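PDB 6UN9: Z-ring associated protein G from Haemophilus ducreyi, which probably takes part in cell division, envelope biogenesis and cell-shape maintenance, as a tetrameric coiled coil likely to link the Z-ring to the septal peptidoglycan-synthesizing complexes. Local coordinates for residues Q18-L21 / K22-L25; E29-M32 / E33-Q37. The protein carries 2 engineered substitutions. All blocks are in the same frame, centred on the assembly; numbering follows the deposited sequence.

Contact 1 (Q18-L21 / K22-L25)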
loop_
_atom_site.group_PDB
_atom_site.type_symbol
_atom_site.label_atom_id
_atom_site.label_comp_id
_atom_site.label_asym_id
_atom_site.label_seq_id
_atom_site.Cartn_x
_atom_site.Cartn_y
_atom_site.Cartn_z
ATOM N N GLN A 18 7.444 18.988 -49.384
ATOM C CA GLN A 18 8.108 19.812 -48.386
ATOM C C GLN A 18 7.116 20.342 -47.335
ATOM O O GLN A 18 7.272 20.059 -46.141
ATOM C CB GLN A 18 8.893 20.926 -49.084
ATOM C CG GLN A 18 9.588 21.910 -48.162
ATOM C CD GLN A 18 8.716 23.127 -47.853
ATOM O OE1 GLN A 18 8.489 23.980 -48.720
ATOM N NE2 GLN A 18 8.213 23.206 -46.619
ATOM N N ILE A 19 6.069 21.073 -47.736
ATOM C CA ILE A 19 5.155 21.642 -46.740
ATOM C C ILE A 19 4.549 20.588 -45.814
ATOM O O ILE A 19 3.905 20.947 -44.820
ATOM C CB ILE A 19 3.994 22.477 -47.355
ATOM C CG1 ILE A 19 3.193 21.686 -48.400
ATOM C CG2 ILE A 19 4.491 23.830 -47.909
ATOM C CD1 ILE A 19 2.078 20.820 -47.845
ATOM N N GLN A 20 4.717 19.304 -46.122
ATOM C CA GLN A 20 4.147 18.270 -45.276
ATOM C C GLN A 20 5.145 17.813 -44.214
ATOM O O GLN A 20 4.815 17.750 -43.021
ATOM C CB GLN A 20 3.692 17.092 -46.130
ATOM C CG GLN A 20 2.903 16.079 -45.362
ATOM C CD GLN A 20 2.227 15.090 -46.262
ATOM O OE1 GLN A 20 2.866 14.474 -47.121
ATOM N NE2 GLN A 20 0.918 14.940 -46.091
ATOM N N LEU A 21 6.366 17.486 -44.640
ATOM C CA LEU A 21 7.484 17.405 -43.714
ATOM C C LEU A 21 7.455 18.567 -42.736
ATOM O O LEU A 21 7.588 18.370 -41.524
ATOM C CB LEU A 21 8.815 17.396 -44.473
ATOM C CG LEU A 21 9.106 16.240 -45.419
ATOM C CD1 LEU A 21 10.562 16.293 -45.867
ATOM C CD2 LEU A 21 8.778 14.905 -44.784
ATOM N N LYS A 22 7.258 19.790 -43.233
ATOM C CA LYS A 22 7.159 20.913 -42.310
ATOM C C LYS A 22 6.034 20.717 -41.307
ATOM O O LYS A 22 6.156 21.161 -40.160
ATOM C CB LYS A 22 6.972 22.231 -43.049
ATOM C CG LYS A 22 8.301 22.894 -43.386
ATOM C CD LYS A 22 8.373 24.375 -43.007
ATOM C CE LYS A 22 9.773 24.927 -43.328
ATOM N NZ LYS A 22 9.921 26.407 -43.180
ATOM N N SER A 23 4.953 20.032 -41.697
ATOM C CA SER A 23 3.850 19.870 -40.760
ATOM C C SER A 23 4.091 18.682 -39.835
ATOM O O SER A 23 3.871 18.782 -38.622
ATOM C CB SER A 23 2.508 19.749 -41.496
ATOM O OG SER A 23 2.310 18.461 -42.046
ATOM N N GLU A 24 4.582 17.568 -40.364
ATOM C CA GLU A 24 4.770 16.433 -39.482
ATOM C C GLU A 24 6.035 16.533 -38.629
ATOM O O GLU A 24 6.160 15.781 -37.650
ATOM C CB GLU A 24 4.746 15.131 -40.287
ATOM C CG GLU A 24 5.764 14.984 -41.361
ATOM C CD GLU A 24 5.369 13.888 -42.338
ATOM O OE1 GLU A 24 4.498 13.065 -41.974
ATOM O OE2 GLU A 24 5.911 13.857 -43.469
ATOM N N LEU A 25 6.951 17.459 -38.931
ATOM C CA LEU A 25 8.002 17.742 -37.956
ATOM C C LEU A 25 7.487 18.612 -36.819
ATOM O O LEU A 25 7.903 18.447 -35.673
ATOM C CB LEU A 25 9.198 18.425 -38.607
ATOM C CG LEU A 25 10.404 18.372 -37.667
ATOM C CD1 LEU A 25 10.804 16.931 -37.388
ATOM C CD2 LEU A 25 11.587 19.163 -38.196
#

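Contact 2 (E29-M32 / E33-Q37). Engineered in segment 29-32: Met-32 (natural residue Ile).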
loop_
_atom_site.group_PDB
_atom_site.type_symbol
_atom_site.label_atom_id
_atom_site.label_comp_id
_atom_site.label_asym_id
_atom_site.label_seq_id
_atom_site.Cartn_x
_atom_site.Cartn_y
_atom_site.Cartn_z
ATOM N N GLU A 29 7.057 17.484 -33.021
ATOM C CA GLU A 29 7.640 18.230 -31.915
ATOM C C GLU A 29 6.571 18.631 -30.898
ATOM O O GLU A 29 6.834 18.618 -29.691
ATOM C CB GLU A 29 8.413 19.444 -32.446
ATOM C CG GLU A 29 9.773 19.055 -33.054
ATOM C CD GLU A 29 10.561 20.225 -33.659
ATOM O OE1 GLU A 29 10.046 21.373 -33.670
ATOM O OE2 GLU A 29 11.708 19.983 -34.122
ATOM N N ALA A 30 5.364 18.972 -31.359
ATOM C CA ALA A 30 4.271 19.253 -30.435
ATOM C C ALA A 30 3.860 17.998 -29.679
ATOM O O ALA A 30 3.512 18.057 -28.496
ATOM C CB ALA A 30 3.072 19.826 -31.187
ATOM N N LYS A 31 3.873 16.856 -30.354
ATOM C CA LYS A 31 3.472 15.622 -29.702
ATOM C C LYS A 31 4.445 15.276 -28.574
ATOM O O LYS A 31 4.025 14.904 -27.468
ATOM C CB LYS A 31 3.378 14.514 -30.757
ATOM C CG LYS A 31 2.528 13.319 -30.420
ATOM C CD LYS A 31 3.422 12.200 -29.901
ATOM C CE LYS A 31 2.668 11.094 -29.147
ATOM N NZ LYS A 31 3.652 10.103 -28.545
HETATM N N MSE A 32 5.742 15.476 -28.817
HETATM C CA MSE A 32 6.811 15.116 -27.889
HETATM C C MSE A 32 6.868 15.923 -26.618
HETATM O O MSE A 32 7.401 15.446 -25.614
HETATM C CB MSE A 32 8.169 15.253 -28.545
HETATM C CG MSE A 32 8.537 14.119 -29.460
HETATM SE SE MSE A 32 10.435 14.166 -29.876
HETATM C CE MSE A 32 10.673 16.055 -30.332
ATOM N N GLU A 33 6.391 17.168 -26.724
ATOM C CA GLU A 33 6.343 18.152 -25.611
ATOM C C GLU A 33 5.057 17.904 -24.830
ATOM O O GLU A 33 5.047 18.149 -23.620
ATOM C CB GLU A 33 6.402 19.584 -26.129
ATOM C CG GLU A 33 6.696 20.582 -25.031
ATOM C CD GLU A 33 7.252 21.907 -25.516
ATOM O OE1 GLU A 33 7.257 22.865 -24.719
ATOM O OE2 GLU A 33 7.675 21.973 -26.685
ATOM N N GLU A 34 3.985 17.550 -25.534
ATOM C CA GLU A 34 2.802 17.081 -24.828
ATOM C C GLU A 34 3.161 15.884 -23.955
ATOM O O GLU A 34 2.976 15.906 -22.734
ATOM C CB GLU A 34 1.709 16.690 -25.814
ATOM C CG GLU A 34 0.274 16.934 -25.319
ATOM C CD GLU A 34 -0.780 16.192 -26.156
ATOM O OE1 GLU A 34 -0.830 14.931 -26.094
ATOM O OE2 GLU A 34 -1.545 16.872 -26.889
ATOM N N GLN A 35 3.694 14.837 -24.581
ATOM C CA GLN A 35 4.182 13.649 -23.893
ATOM C C GLN A 35 5.145 13.976 -22.749
ATOM O O GLN A 35 5.289 13.162 -21.829
ATOM C CB GLN A 35 4.863 12.730 -24.927
ATOM C CG GLN A 35 5.106 11.301 -24.476
ATOM C CD GLN A 35 3.892 10.405 -24.662
ATOM O OE1 GLN A 35 3.640 9.500 -23.864
ATOM N NE2 GLN A 35 3.140 10.650 -25.723
ATOM N N LYS A 36 5.813 15.133 -22.787
ATOM C CA LYS A 36 6.792 15.460 -21.757
ATOM C C LYS A 36 6.129 16.075 -20.537
ATOM O O LYS A 36 6.491 15.748 -19.404
ATOM C CB LYS A 36 7.848 16.403 -22.319
ATOM C CG LYS A 36 8.815 17.007 -21.317
ATOM C CD LYS A 36 10.113 17.417 -22.040
ATOM C CE LYS A 36 10.889 18.509 -21.302
ATOM N NZ LYS A 36 10.037 19.719 -21.061
ATOM N N GLN A 37 5.158 16.956 -20.734
ATOM C CA GLN A 37 4.470 17.556 -19.606
ATOM C C GLN A 37 3.255 16.738 -19.158
ATOM O O GLN A 37 2.470 17.221 -18.333
ATOM C CB GLN A 37 4.078 19.004 -19.922
ATOM C CG GLN A 37 2.826 19.193 -20.756
ATOM C CD GLN A 37 2.458 20.662 -20.894
ATOM O OE1 GLN A 37 3.330 21.520 -21.067
ATOM N NE2 GLN A 37 1.166 20.962 -20.812
#

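Contact 1 (Q18-L21 / K22-L25)
Gln-18 and Lys-22 are joined across one turn of helix, Lys-22 N donating to Gln-18 O at 2.9 Å. Two more i-to-i+4 bonds follow, Glu-24 N to Gln-20 O at 2.7 Å and Leu-25 N to Leu-21 O at 2.8 Å, so residues 18-25 run as unbroken helix. Gln-20 O is gripped a second time: Ser-23 OG donates to it at 2.8 Å, in the carbonyl plane and on a lone pair. With OG set between its own backbone N and carbonyl carbon (chi1 78°), Ser-23 turns its hydroxyl back onto the preceding turn. Glu-24, extended beyond CG, also reaches back, with CG 3.4 Å from Gln-20 O and OE2 beside CD2 of Leu-21. The Glu-24 carboxylate crosses Gln-20 near CG rather than at its amide, the two planes 37° apart. On another side of the helix, Gln-18 lies alongside the aliphatic chain of Lys-22, pointing the same way, with NE2 3.8 Å from Lys-22 CD. The buried Leu-21 packs on Leu-21 of the second subunit, Gln-18 on its Gln-18 and Leu-25 on its Glu-24, which sets these two turns of helix 16-37 against the second subunit in the coiled coil.

Contact 2 (E29-M32 / E33-Q37)
The Gln-35 amide is met by the ammonium end of Lys-31, which comes in obliquely, neither squarely over a face nor in the plane; NZ lies 3.9 Å from Gln-35 CD. The two chains run side by side and point the same way. Each has CG anti to its backbone N (chi1 -159° in Lys-31, -165° in Gln-35) and bends at the next bond, which carries the two polar ends together. Beneath them, Gln-35 N donates to Lys-31 O at 2.9 Å in an almost straight bond (176°), while CB of Gln-35 rests 3.4 Å from that same oxygen. Ala-30 O receives Glu-34 N at 3.0 Å, and the bond from Glu-33 N to Glu-29 O, at 3.3 Å, is weak. The engineered Met-32, present as selenomethionine, packs on Met-32 of the second subunit. Gln-35 is buried, against Leu-39 of the second subunit and Leu-71 of the third, so a polar residue occupies a position where coiled coils usually carry a hydrophobic one. The chemistry is thus that of a cation beside a neutral dipole: the Lys-31 charge would be expected to polarise the nearby amide.

In the fold
Contacts 1 and 2 are successive samples of helix 16-37, their centres about 17 Å apart; beyond the continuity of the chain they do not touch. Their shared outside partner is the second subunit. Gln-18, Leu-25 and the engineered Met-32 follow at intervals of seven, with Leu-21 and Gln-35 in the complementary series, consistent with a heptad repeat. Gln-18, Leu-21 and Met-32 each pack on their own counterpart in the second subunit, which fits parallel helices in register. The neighbourhoods differ: residues 18-25 meet the second subunit, whereas at residues 29-37 Gln-35 also reaches the third and Lys-36 packs on Pro-73 of the fourth, so that all three other subunits come within reach of this end of the helix.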